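PDB 5GMX: carboxylesterase from Uncultured bacterium, which hydrolyses carboxylic esters as a family VIII carboxylesterase with a beta-lactamase-like fold, and also acts on oxyimino cephalosporins. Local coordinates for residues A[67-72]-A[273-278]; A[203-208]-A[267-272]; A[346-351]-A[357-362]; A[77-82]-A[189-194]; A[318-323]-A[339-344]. All coordinates share one frame; numbering follows the deposited sequence.

Interaction 1 (A[67-72]-A[273-278]); sequences INTYST and RGIAKV. With PMS (phenylmethanesulfonic acid), chain C.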
# COMPACT_ATOMS: atom_id res chain seq x y z
N ILE A 67 2.30 4.03 12.25
CA ILE A 67 3.64 3.67 11.80
C ILE A 67 3.72 3.78 10.28
O ILE A 67 2.71 3.62 9.58
CB ILE A 67 4.04 2.24 12.26
CG1 ILE A 67 5.55 1.99 12.15
CG2 ILE A 67 3.25 1.17 11.51
CD1 ILE A 67 6.41 2.94 12.99
N ASN A 68 4.91 4.08 9.76
CA ASN A 68 5.14 4.04 8.32
C ASN A 68 4.88 2.63 7.79
O ASN A 68 5.35 1.65 8.36
CB ASN A 68 6.56 4.48 8.00
CG ASN A 68 6.75 4.83 6.54
OD1 ASN A 68 6.58 5.97 6.14
ND2 ASN A 68 7.11 3.83 5.74
N THR A 69 4.12 2.53 6.71
CA THR A 69 3.76 1.21 6.17
C THR A 69 4.46 0.88 4.86
O THR A 69 4.21 -0.17 4.28
CB THR A 69 2.24 1.11 5.95
OG1 THR A 69 1.83 2.11 5.01
CG2 THR A 69 1.48 1.30 7.27
N TYR A 70 5.32 1.78 4.40
CA TYR A 70 6.05 1.60 3.14
C TYR A 70 5.13 1.19 1.99
O TYR A 70 4.08 1.80 1.82
CB TYR A 70 7.19 0.60 3.33
CG TYR A 70 8.26 1.18 4.22
CD1 TYR A 70 9.17 2.10 3.72
CD2 TYR A 70 8.33 0.85 5.57
CE1 TYR A 70 10.14 2.66 4.53
CE2 TYR A 70 9.30 1.41 6.39
CZ TYR A 70 10.20 2.30 5.86
OH TYR A 70 11.17 2.86 6.66
N SER A 71 5.48 0.15 1.24
CA SER A 71 4.74 -0.14 0.00
C SER A 71 3.32 -0.65 0.22
O SER A 71 2.57 -0.82 -0.74
CB SER A 71 5.52 -1.14 -0.85
OG SER A 71 6.78 -0.60 -1.20
N THR A 72 2.94 -0.90 1.47
CA THR A 72 1.54 -1.17 1.77
C THR A 72 0.70 0.00 1.23
O THR A 72 -0.42 -0.18 0.71
CB THR A 72 1.33 -1.38 3.30
OG1 THR A 72 2.11 -2.50 3.74
CG2 THR A 72 -0.14 -1.62 3.62
N ARG A 273 -5.72 -1.51 11.86
CA ARG A 273 -7.16 -1.23 11.80
C ARG A 273 -7.54 -0.45 10.54
O ARG A 273 -8.52 -0.79 9.88
CB ARG A 273 -7.62 -0.46 13.05
CG ARG A 273 -9.12 -0.17 13.07
CD ARG A 273 -9.57 0.35 14.44
NE ARG A 273 -8.73 1.44 14.88
CZ ARG A 273 -7.89 1.38 15.91
NH1 ARG A 273 -7.80 0.28 16.64
NH2 ARG A 273 -7.14 2.43 16.20
N GLY A 274 -6.78 0.59 10.20
CA GLY A 274 -7.07 1.38 9.01
C GLY A 274 -6.98 0.55 7.73
O GLY A 274 -7.88 0.58 6.86
N ILE A 275 -5.89 -0.22 7.65
CA ILE A 275 -5.64 -1.10 6.52
C ILE A 275 -6.76 -2.12 6.36
O ILE A 275 -7.29 -2.33 5.26
CB ILE A 275 -4.30 -1.84 6.68
CG1 ILE A 275 -3.15 -0.84 6.75
CG2 ILE A 275 -4.09 -2.82 5.54
CD1 ILE A 275 -1.83 -1.48 7.17
N ALA A 276 -7.13 -2.74 7.48
CA ALA A 276 -8.16 -3.77 7.47
C ALA A 276 -9.52 -3.20 7.12
O ALA A 276 -10.35 -3.90 6.57
CB ALA A 276 -8.23 -4.47 8.82
N LYS A 277 -9.76 -1.94 7.47
CA LYS A 277 -11.02 -1.32 7.10
C LYS A 277 -11.11 -1.11 5.60
O LYS A 277 -12.14 -1.41 4.99
CB LYS A 277 -11.21 0.02 7.83
CG LYS A 277 -11.72 -0.15 9.26
CD LYS A 277 -11.92 1.19 9.95
CE LYS A 277 -12.36 0.95 11.41
NZ LYS A 277 -12.72 2.22 12.09
N VAL A 278 -10.04 -0.59 4.99
CA VAL A 278 -10.08 -0.39 3.54
C VAL A 278 -10.21 -1.73 2.80
O VAL A 278 -11.10 -1.91 1.94
CB VAL A 278 -8.84 0.37 3.03
CG1 VAL A 278 -8.91 0.54 1.51
CG2 VAL A 278 -8.75 1.73 3.71
C PMS C . 8.99 0.57 -0.84
S PMS C . 8.08 -0.93 -0.56
C1 PMS C . 10.48 0.33 -0.96
C2 PMS C . 11.30 0.42 0.16
C3 PMS C . 12.66 0.20 0.05
C4 PMS C . 13.22 -0.09 -1.18
C5 PMS C . 12.42 -0.17 -2.31
C6 PMS C . 11.05 0.04 -2.19
O2S PMS C . 8.70 -2.16 -1.18
O1S PMS C . 8.09 -1.31 0.90

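Interaction 2 (A[203-208]-A[267-272]); sequences IGLPAS and NGQGNG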
# COMPACT_ATOMS: atom_id res chain seq x y z
N ILE A 203 -1.96 9.65 4.07
CA ILE A 203 -0.90 9.91 3.11
C ILE A 203 -0.65 11.40 3.16
O ILE A 203 -1.44 12.19 2.64
CB ILE A 203 -1.27 9.45 1.69
CG1 ILE A 203 -1.61 7.95 1.69
CG2 ILE A 203 -0.11 9.73 0.73
CD1 ILE A 203 -2.25 7.47 0.41
N GLY A 204 0.44 11.78 3.83
CA GLY A 204 0.63 13.17 4.22
C GLY A 204 0.02 13.32 5.60
O GLY A 204 -1.19 13.50 5.74
N LEU A 205 0.85 13.21 6.64
CA LEU A 205 0.34 13.24 8.00
C LEU A 205 0.27 14.67 8.56
O LEU A 205 1.30 15.35 8.65
CB LEU A 205 1.22 12.36 8.90
CG LEU A 205 0.69 12.17 10.32
CD1 LEU A 205 -0.55 11.28 10.31
CD2 LEU A 205 1.76 11.61 11.22
N PRO A 206 -0.93 15.13 8.94
CA PRO A 206 -1.09 16.45 9.56
C PRO A 206 -0.27 16.58 10.85
O PRO A 206 -0.18 15.60 11.60
CB PRO A 206 -2.60 16.52 9.88
CG PRO A 206 -3.24 15.51 8.96
CD PRO A 206 -2.22 14.41 8.81
N ALA A 207 0.31 17.75 11.11
CA ALA A 207 1.12 17.93 12.32
C ALA A 207 0.38 17.52 13.61
O ALA A 207 0.96 16.90 14.50
CB ALA A 207 1.58 19.38 12.43
N SER A 208 -0.91 17.83 13.67
CA SER A 208 -1.73 17.51 14.84
C SER A 208 -1.78 16.02 15.19
O SER A 208 -2.10 15.65 16.32
CB SER A 208 -3.16 18.03 14.64
OG SER A 208 -3.76 17.48 13.48
N ASN A 267 5.11 6.21 1.96
CA ASN A 267 5.10 6.93 3.22
C ASN A 267 3.76 6.99 3.95
O ASN A 267 3.53 7.86 4.78
CB ASN A 267 5.65 8.35 3.02
CG ASN A 267 4.60 9.36 2.63
OD1 ASN A 267 3.64 9.05 1.91
ND2 ASN A 267 4.77 10.58 3.12
N GLY A 268 2.89 6.03 3.67
CA GLY A 268 1.62 5.97 4.36
C GLY A 268 1.84 5.79 5.85
O GLY A 268 2.64 4.95 6.25
N GLN A 269 1.18 6.61 6.66
CA GLN A 269 1.20 6.44 8.11
C GLN A 269 -0.11 5.81 8.53
O GLN A 269 -1.18 6.40 8.34
CB GLN A 269 1.40 7.78 8.84
CG GLN A 269 2.55 8.63 8.33
CD GLN A 269 3.89 7.97 8.58
OE1 GLN A 269 4.21 7.62 9.72
NE2 GLN A 269 4.67 7.76 7.51
N GLY A 270 -0.05 4.62 9.12
CA GLY A 270 -1.27 3.91 9.43
C GLY A 270 -1.07 2.82 10.46
O GLY A 270 -0.02 2.71 11.09
N ASN A 271 -2.12 2.04 10.66
CA ASN A 271 -2.05 0.87 11.53
C ASN A 271 -2.91 -0.25 10.96
O ASN A 271 -3.58 -0.05 9.93
CB ASN A 271 -2.50 1.22 12.95
CG ASN A 271 -3.82 1.97 12.98
OD1 ASN A 271 -4.77 1.59 12.29
ND2 ASN A 271 -3.89 3.03 13.77
N GLY A 272 -2.92 -1.39 11.63
CA GLY A 272 -3.65 -2.56 11.16
C GLY A 272 -5.15 -2.33 11.00
O GLY A 272 -5.77 -2.89 10.09
O HOH W 1 2.43 10.33 5.33

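Interaction 3 (A[346-351]-A[357-362]); sequences GSFGFA and LGMGYA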
# COMPACT_ATOMS: atom_id res chain seq x y z
N GLY A 346 7.58 -5.87 6.78
CA GLY A 346 6.58 -6.84 7.18
C GLY A 346 5.12 -6.41 7.16
O GLY A 346 4.23 -7.27 7.24
N SER A 347 4.83 -5.12 7.06
CA SER A 347 3.42 -4.70 7.03
C SER A 347 2.75 -5.21 5.77
O SER A 347 3.41 -5.48 4.77
CB SER A 347 3.28 -3.18 7.13
OG SER A 347 3.72 -2.54 5.95
N PHE A 348 1.43 -5.38 5.82
CA PHE A 348 0.70 -5.76 4.61
C PHE A 348 -0.79 -5.57 4.80
O PHE A 348 -1.28 -5.39 5.91
CB PHE A 348 0.97 -7.22 4.23
CG PHE A 348 0.41 -8.21 5.20
CD1 PHE A 348 1.13 -8.58 6.32
CD2 PHE A 348 -0.86 -8.75 5.01
CE1 PHE A 348 0.60 -9.48 7.22
CE2 PHE A 348 -1.39 -9.65 5.92
CZ PHE A 348 -0.65 -10.02 7.02
N GLY A 349 -1.50 -5.62 3.68
CA GLY A 349 -2.95 -5.67 3.73
C GLY A 349 -3.44 -6.47 2.55
O GLY A 349 -2.79 -6.44 1.49
N PHE A 350 -4.54 -7.19 2.72
CA PHE A 350 -5.16 -7.83 1.55
C PHE A 350 -6.65 -8.10 1.71
O PHE A 350 -7.22 -8.06 2.80
CB PHE A 350 -4.43 -9.14 1.19
CG PHE A 350 -4.67 -10.26 2.15
CD1 PHE A 350 -5.73 -11.14 1.95
CD2 PHE A 350 -3.84 -10.44 3.25
CE1 PHE A 350 -5.96 -12.18 2.84
CE2 PHE A 350 -4.07 -11.48 4.15
CZ PHE A 350 -5.13 -12.35 3.94
N ALA A 351 -7.28 -8.35 0.56
CA ALA A 351 -8.70 -8.64 0.47
C ALA A 351 -8.94 -9.98 -0.22
O ALA A 351 -8.25 -10.34 -1.19
CB ALA A 351 -9.41 -7.54 -0.27
N LEU A 357 -13.28 -11.28 3.34
CA LEU A 357 -12.32 -11.05 4.42
C LEU A 357 -11.31 -9.98 4.02
O LEU A 357 -10.73 -10.05 2.95
CB LEU A 357 -11.61 -12.36 4.77
CG LEU A 357 -10.48 -12.43 5.80
CD1 LEU A 357 -10.45 -13.81 6.44
CD2 LEU A 357 -9.11 -12.13 5.17
N GLY A 358 -11.08 -9.01 4.89
CA GLY A 358 -10.02 -8.04 4.68
C GLY A 358 -9.09 -8.09 5.87
O GLY A 358 -9.53 -8.28 7.00
N MSE A 359 -7.80 -7.92 5.64
CA MSE A 359 -6.84 -8.06 6.73
C MSE A 359 -5.76 -7.00 6.66
O MSE A 359 -5.27 -6.67 5.57
CB MSE A 359 -6.21 -9.45 6.73
CG MSE A 359 -5.25 -9.68 7.90
SE MSE A 359 -4.38 -11.45 7.92
CE MSE A 359 -5.96 -12.56 7.67
N GLY A 360 -5.38 -6.48 7.83
CA GLY A 360 -4.34 -5.46 7.90
C GLY A 360 -3.34 -5.69 9.02
O GLY A 360 -3.71 -6.12 10.11
N TYR A 361 -2.07 -5.41 8.75
CA TYR A 361 -1.04 -5.63 9.76
C TYR A 361 0.10 -4.62 9.62
O TYR A 361 0.66 -4.43 8.52
CB TYR A 361 -0.54 -7.07 9.69
CG TYR A 361 0.65 -7.40 10.55
CD1 TYR A 361 0.62 -7.20 11.93
CD2 TYR A 361 1.79 -7.95 10.00
CE1 TYR A 361 1.73 -7.50 12.73
CE2 TYR A 361 2.89 -8.28 10.77
CZ TYR A 361 2.86 -8.04 12.13
OH TYR A 361 3.97 -8.36 12.86
N ALA A 362 0.42 -3.93 10.72
CA ALA A 362 1.46 -2.90 10.69
C ALA A 362 2.26 -2.90 11.99
O ALA A 362 1.69 -2.94 13.08
CB ALA A 362 0.86 -1.53 10.44

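Interaction 4 (A[77-82]-A[189-194]); sequences AATVVG and EKVASP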
# COMPACT_ATOMS: atom_id res chain seq x y z
N ALA A 77 -3.02 3.69 -2.81
CA ALA A 77 -3.01 4.59 -3.96
C ALA A 77 -3.83 3.95 -5.07
O ALA A 77 -4.61 4.63 -5.75
CB ALA A 77 -1.58 4.90 -4.43
N ALA A 78 -3.68 2.64 -5.21
CA ALA A 78 -4.35 1.95 -6.31
C ALA A 78 -5.86 2.07 -6.09
O ALA A 78 -6.63 2.20 -7.06
CB ALA A 78 -3.91 0.49 -6.41
N THR A 79 -6.27 2.06 -4.82
CA THR A 79 -7.69 2.09 -4.54
C THR A 79 -8.28 3.41 -5.02
O THR A 79 -9.36 3.43 -5.62
CB THR A 79 -7.97 1.88 -3.05
OG1 THR A 79 -7.52 0.57 -2.69
CG2 THR A 79 -9.46 1.95 -2.78
N VAL A 80 -7.53 4.50 -4.84
CA VAL A 80 -8.00 5.80 -5.32
C VAL A 80 -8.29 5.72 -6.81
O VAL A 80 -9.38 6.11 -7.26
CB VAL A 80 -6.99 6.93 -5.06
CG1 VAL A 80 -7.46 8.23 -5.71
CG2 VAL A 80 -6.81 7.15 -3.57
N VAL A 81 -7.36 5.15 -7.57
CA VAL A 81 -7.53 5.12 -9.03
C VAL A 81 -8.76 4.30 -9.35
O VAL A 81 -9.61 4.71 -10.15
CB VAL A 81 -6.30 4.56 -9.77
CG1 VAL A 81 -6.62 4.37 -11.26
CG2 VAL A 81 -5.11 5.50 -9.61
N GLY A 82 -8.88 3.18 -8.64
CA GLY A 82 -10.00 2.29 -8.82
C GLY A 82 -11.31 3.00 -8.60
O GLY A 82 -12.26 2.84 -9.39
N GLU A 189 -10.86 11.63 1.29
CA GLU A 189 -12.26 11.94 1.00
C GLU A 189 -13.02 10.82 0.32
O GLU A 189 -14.21 10.63 0.56
CB GLU A 189 -12.36 13.22 0.14
CG GLU A 189 -12.07 14.50 0.94
CD GLU A 189 -12.01 15.76 0.09
OE1 GLU A 189 -12.18 15.66 -1.15
OE2 GLU A 189 -11.79 16.86 0.66
N LYS A 190 -12.35 10.06 -0.54
CA LYS A 190 -13.05 9.06 -1.33
C LYS A 190 -12.90 7.63 -0.83
O LYS A 190 -13.70 6.78 -1.17
CB LYS A 190 -12.61 9.15 -2.79
CG LYS A 190 -13.04 10.45 -3.44
CD LYS A 190 -12.70 10.49 -4.90
CE LYS A 190 -13.43 11.64 -5.58
NZ LYS A 190 -14.90 11.40 -5.57
N VAL A 191 -11.88 7.36 -0.02
CA VAL A 191 -11.67 6.00 0.44
C VAL A 191 -11.80 5.84 1.96
O VAL A 191 -12.62 5.06 2.43
CB VAL A 191 -10.28 5.47 0.01
CG1 VAL A 191 -10.03 4.09 0.59
CG2 VAL A 191 -10.16 5.47 -1.50
N ALA A 192 -11.00 6.59 2.71
CA ALA A 192 -10.85 6.36 4.15
C ALA A 192 -11.97 6.95 5.01
O ALA A 192 -12.52 6.26 5.87
CB ALA A 192 -9.52 6.91 4.61
N SER A 193 -12.28 8.22 4.79
CA SER A 193 -13.27 8.91 5.62
C SER A 193 -14.69 8.32 5.55
O SER A 193 -15.32 8.17 6.59
CB SER A 193 -13.33 10.40 5.26
OG SER A 193 -14.18 11.10 6.15
N PRO A 194 -15.19 7.98 4.34
CA PRO A 194 -16.55 7.43 4.29
C PRO A 194 -16.76 6.16 5.13
O PRO A 194 -17.85 5.96 5.65
CB PRO A 194 -16.76 7.12 2.80
CG PRO A 194 -15.86 8.06 2.10
CD PRO A 194 -14.66 8.21 2.98

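Interaction 5 (A[318-323]-A[339-344]); sequences MRWSRG and FGHSGW. With PMS (phenylmethanesulfonic acid), chain C.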
# COMPACT_ATOMS: atom_id res chain seq x y z
N MSE A 318 6.22 -11.70 -10.63
CA MSE A 318 5.15 -10.97 -9.98
C MSE A 318 3.91 -11.08 -10.83
O MSE A 318 3.97 -11.03 -12.07
CB MSE A 318 5.53 -9.51 -9.76
CG MSE A 318 6.74 -9.31 -8.88
SE MSE A 318 6.33 -9.89 -7.05
CE MSE A 318 5.04 -8.49 -6.59
N ARG A 319 2.78 -11.25 -10.14
CA ARG A 319 1.47 -11.28 -10.76
C ARG A 319 0.75 -9.96 -10.48
O ARG A 319 0.13 -9.79 -9.43
CB ARG A 319 0.67 -12.47 -10.23
CG ARG A 319 -0.61 -12.72 -10.97
CD ARG A 319 -1.34 -13.90 -10.39
NE ARG A 319 -2.71 -13.98 -10.89
CZ ARG A 319 -3.75 -14.37 -10.17
NH1 ARG A 319 -3.58 -14.74 -8.90
NH2 ARG A 319 -4.95 -14.41 -10.72
N TRP A 320 0.85 -9.04 -11.43
CA TRP A 320 0.35 -7.68 -11.27
C TRP A 320 -1.04 -7.48 -11.87
O TRP A 320 -1.32 -7.89 -13.02
CB TRP A 320 1.30 -6.67 -11.92
CG TRP A 320 2.64 -6.51 -11.27
CD1 TRP A 320 3.86 -6.82 -11.81
CD2 TRP A 320 2.91 -5.95 -9.97
NE1 TRP A 320 4.87 -6.52 -10.93
CE2 TRP A 320 4.32 -5.98 -9.79
CE3 TRP A 320 2.11 -5.44 -8.95
CZ2 TRP A 320 4.93 -5.52 -8.63
CZ3 TRP A 320 2.73 -4.98 -7.79
CH2 TRP A 320 4.12 -5.03 -7.64
N SER A 321 -1.88 -6.81 -11.08
CA SER A 321 -3.13 -6.25 -11.57
C SER A 321 -2.95 -4.74 -11.72
O SER A 321 -1.82 -4.24 -11.76
CB SER A 321 -4.29 -6.56 -10.61
OG SER A 321 -4.11 -5.93 -9.36
N ARG A 322 -4.05 -4.00 -11.77
CA ARG A 322 -3.96 -2.55 -11.89
C ARG A 322 -3.61 -1.90 -10.55
O ARG A 322 -4.39 -1.14 -9.99
CB ARG A 322 -5.25 -1.96 -12.44
CG ARG A 322 -5.47 -2.22 -13.94
CD ARG A 322 -6.30 -3.46 -14.19
NE ARG A 322 -6.44 -3.66 -15.63
CZ ARG A 322 -7.54 -3.38 -16.32
NH1 ARG A 322 -8.61 -2.91 -15.69
NH2 ARG A 322 -7.57 -3.59 -17.63
N GLY A 323 -2.43 -2.23 -10.04
CA GLY A 323 -1.93 -1.62 -8.83
C GLY A 323 -1.74 -2.57 -7.66
O GLY A 323 -0.97 -2.29 -6.75
N PHE A 339 -6.12 -10.33 -3.31
CA PHE A 339 -5.25 -9.24 -3.80
C PHE A 339 -4.89 -8.30 -2.66
O PHE A 339 -5.66 -8.14 -1.72
CB PHE A 339 -5.93 -8.46 -4.94
CG PHE A 339 -7.19 -7.77 -4.52
CD1 PHE A 339 -8.41 -8.44 -4.54
CD2 PHE A 339 -7.17 -6.44 -4.09
CE1 PHE A 339 -9.57 -7.80 -4.14
CE2 PHE A 339 -8.33 -5.80 -3.70
CZ PHE A 339 -9.53 -6.48 -3.72
N GLY A 340 -3.74 -7.66 -2.76
CA GLY A 340 -3.36 -6.71 -1.74
C GLY A 340 -2.01 -6.10 -2.03
O GLY A 340 -1.60 -6.02 -3.18
N HIS A 341 -1.34 -5.64 -0.99
CA HIS A 341 0.01 -5.14 -1.13
C HIS A 341 0.74 -5.24 0.20
O HIS A 341 0.15 -5.09 1.27
CB HIS A 341 0.03 -3.70 -1.63
CG HIS A 341 1.09 -3.45 -2.66
ND1 HIS A 341 2.43 -3.42 -2.35
CD2 HIS A 341 1.01 -3.25 -4.00
CE1 HIS A 341 3.13 -3.20 -3.45
NE2 HIS A 341 2.29 -3.09 -4.46
N SER A 342 2.03 -5.51 0.11
CA SER A 342 2.87 -5.64 1.28
C SER A 342 3.90 -4.53 1.32
O SER A 342 4.15 -3.87 0.31
CB SER A 342 3.55 -7.01 1.29
OG SER A 342 2.60 -8.04 1.15
N GLY A 343 4.52 -4.35 2.47
CA GLY A 343 5.51 -3.31 2.62
C GLY A 343 6.82 -3.83 3.17
O GLY A 343 6.87 -4.83 3.88
N TRP A 344 7.89 -3.12 2.82
CA TRP A 344 9.21 -3.42 3.33
C TRP A 344 9.21 -3.52 4.85
O TRP A 344 8.78 -2.59 5.53
CB TRP A 344 10.18 -2.33 2.87
CG TRP A 344 11.61 -2.58 3.16
CD1 TRP A 344 12.24 -3.78 3.26
CD2 TRP A 344 12.60 -1.58 3.39
NE1 TRP A 344 13.57 -3.59 3.55
CE2 TRP A 344 13.82 -2.25 3.64
CE3 TRP A 344 12.58 -0.18 3.43
CZ2 TRP A 344 15.00 -1.56 3.90
CZ3 TRP A 344 13.75 0.50 3.69
CH2 TRP A 344 14.95 -0.19 3.93
C PMS C . 8.99 0.57 -0.84
S PMS C . 8.08 -0.93 -0.56
C1 PMS C . 10.48 0.33 -0.96
C2 PMS C . 11.30 0.42 0.16
C3 PMS C . 12.66 0.20 0.05
C4 PMS C . 13.22 -0.09 -1.18
C5 PMS C . 12.42 -0.17 -2.31
C6 PMS C . 11.05 0.04 -2.19
O2S PMS C . 8.70 -2.16 -1.18
O1S PMS C . 8.09 -1.31 0.90
O HOH W 2 1.81 -1.67 -6.86

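Interaction 1 (A[67-72]-A[273-278])
Ile-275 reaches out from its helix and sets its terminal methyl, CD1, against two threonines of the turn that carries the sulfonylated serine. CD1 lies 3.9 Å from CG2 of Thr-72 and 4.3 Å from CG2 of Thr-69, so methyls alone make the contact. The side chains of Thr-72 and Ile-275 cross at about a right angle. Thr-72 has CG2 anti to its backbone N and OG1 beside that N (chi1 -60°), which sends the methyl to the isoleucine and leaves the hydroxyl for Ser-347 OG. Thr-69 divides its labour likewise: its OG1 bonds to Tyr-201 OH and Gly-268 O. A type II' turn from Thr-69 to Thr-72 is closed by Thr-72 N on Thr-69 O at 3.2 Å. Within this turn, the covalent bond from Ser-71 OG to PMS S measures 1.5 Å. Ser-71 N makes a weak hydrogen bond to PMS O1S, consistent with one arm of an oxyanion hole. Ser-71 fits the SxxK serine of the beta-lactamase clan. The contact thus backs the modified serine's turn with helix 272-283, where strand 67-68 gives way to helix 72-86, whose Met-76 also touches Ile-275.

Interaction 2 (A[203-208]-A[267-272])
The amide of Asn-267 meets Ile-203 through its oxygen: OD1 stands 4.0 Å from the isoleucine CG2, and the two side chains cross at about a right angle. Its amide nitrogen, ND2, is held by the carbonyls of Trp-258 and Ala-261, while OD1 takes a weak bond from Val-263 N, so both ends of this buried flat group are fixed from helix 256-260 and the loop that follows it. The second amide, that of Gln-269, turns back on its own segment. NE2 gives a hydrogen bond to Asn-267 O at 3.0 Å, tilted 15° out of the glutamine amide plane and reaching the carbonyl from above its plane, away from a lone pair. A bend at chi2 (-66°) folds the chain into this position and leaves its aliphatic part to face the other segment, where CG lies 4.0 Å from Leu-205 CB. Beyond CB the leucine continues to Leu-66 and Val-213.

No direct hydrogen bond joins the two segments, but a water does. It accepts from Gly-204 N at 2.9 Å and donates to Asn-267 O at 2.8 Å, so that one carbonyl receives both the water and the glutamine amide. With phi and psi of Gly-204 both near 90°, a side chain there would run into the carbonyl O of Ile-203.

The contact lies at the edge of a small antiparallel sheet: strand 269-270 is its middle strand, between 67-68 and 201-202, and segment 203-208 leaves the latter without pairing directly to 267-272. Just beyond, Asn-271 caps the start of helix 272-283 through OD1 on Gly-274 N.

Interaction 3 (A[346-351]-A[357-362])
Phe-348 and Tyr-361 form one hydrogen-bonded pair of an antiparallel beta hairpin, and Phe-350 and Met-359 form the next; the hairpin belongs to the large sheet of the beta-lactamase-like fold. Four backbone hydrogen bonds knit the strands, each pair exchanging two, with Phe-348 N to Tyr-361 O at 3.0 Å and Tyr-361 N to Phe-348 O at 2.9 Å. Between them, at the non-hydrogen-bonded pairs, CA-H...O contacts add to the ladder, as from Gly-349 CA to Met-359 O at 3.1 Å. Gly-349, Gly-358 and Gly-360 leave one face of the hairpin low, with Ala-351 beside them, and Ile-275 of helix 272-283 packs on Gly-349 and Gly-360.

On the opposite face the aromatic side chains and a selenomethionine interlock, covered by helix 374-385. Both phenylalanines put CG between the backbone N and carbonyl carbon (chi1 68° for Phe-348), swinging their rings across to the partner strand. The Phe-348 and Tyr-361 rings meet obliquely, planes at 62°. Met-359 lies alongside Phe-350, its CB over one ring face, and makes Met-aromatic contacts with both phenylalanines: SE sits 3.8 Å from Phe-350 CE2 and, at the ring edge, 4.0 Å from Phe-348 CE2.

Interaction 4 (A[77-82]-A[189-194])
Val-191 projects both of its methyls onto Thr-79, overlapping the threonine CG2 from the neighbouring helix. CG2 of Val-191 is 3.8 Å from Thr-79 CG2, and CG1 of Val-191 is 4.0 Å from that same methyl, so the threonine methyl rests against the fork of the valine, the two side chains meeting at a slant. Val-80 adds a lighter touch, its CG2 lying 4.3 Å from Val-191 CG2. The whole interface is apolar, and no hydrogen bond crosses it.

The threonine rotamer explains how a polar residue can serve here. At chi1 -63° the hydroxyl of Thr-79 folds back beside the backbone N, bonding to Gly-75 O one turn earlier, and the methyl turns outward to Val-191; the buried hydroxyl is thus satisfied within its own helix. On the other segment the helix widens into a pi-type turn at 189-192, the turn that carries Val-191. Lys-190 leads off from the contact and forms a salt bridge with Glu-87.

Helix 72-86, which follows the sulfonylated serine, is thus packed against helix 183-192 through Val-191. Helix 272-283 completes the cluster, with Leu-282 touching Thr-79 and Val-278 touching Val-191.

Interaction 5 (A[318-323]-A[339-344])
His-341, on strand 339-342 of the large antiparallel sheet, points the rim of its imidazole at Trp-320 and Gly-323. With Ser-342 and Gly-343 it occupies what is probably the counterpart of the K(T/S)G motif of the beta-lactamase clan, histidine standing where the lysine would be. The closer-packed part lies at that rim. CD2 is 3.5 Å from Gly-323 O, which lies in the imidazole plane, and NE2 is 3.9 Å from Trp-320 CZ3. NE2 comes in near the indole plane, so the imidazole meets the tryptophan at its edge, not over a face. On one indole face sits the selenomethionine methyl, CE of Met-318.

The looser part is bridged by water. One molecule donates to Gly-323 O at 2.9 Å and shares a hydrogen bond with His-341 NE2 at 2.8 Å. The other imidazole nitrogen, ND1, gives a nearly straight bond (165°) to Ser-342 O, in the ring plane, which fixes the ring's rotation.

In the ligand pocket, Trp-344 covers part of the phenylmethanesulfonyl group, with PMS C3 over one indole face toward its rim. Its backbone NH, consistent with an oxyanion-hole role, reaches the sulfonyl oxygen: Trp-344 N to PMS O1S measures 2.6 Å.

Interactions 1 and 5, centres about 14 Å apart, meet at the sulfonyl group on Ser-71, each lending a backbone NH to the same oxygen, the one from Ser-71 weakly. Interaction 3 shares the seven-stranded sheet with interaction 5, about 12 Å between centres, and touches interaction 1, about 7 Å between centres. Interaction 2 belongs to the three-stranded sheet with strand 67-68, and interaction 4 joins helices 72-86 and 183-192. Along the chain, 4 and 2 fall, in that order, between the segments of interaction 1, followed by 5 and then 3. Helix 272-283 touches or contributes to interactions 1 to 4, so the reactive serine's turn is framed by the seven-stranded sheet, the three-stranded sheet and helices.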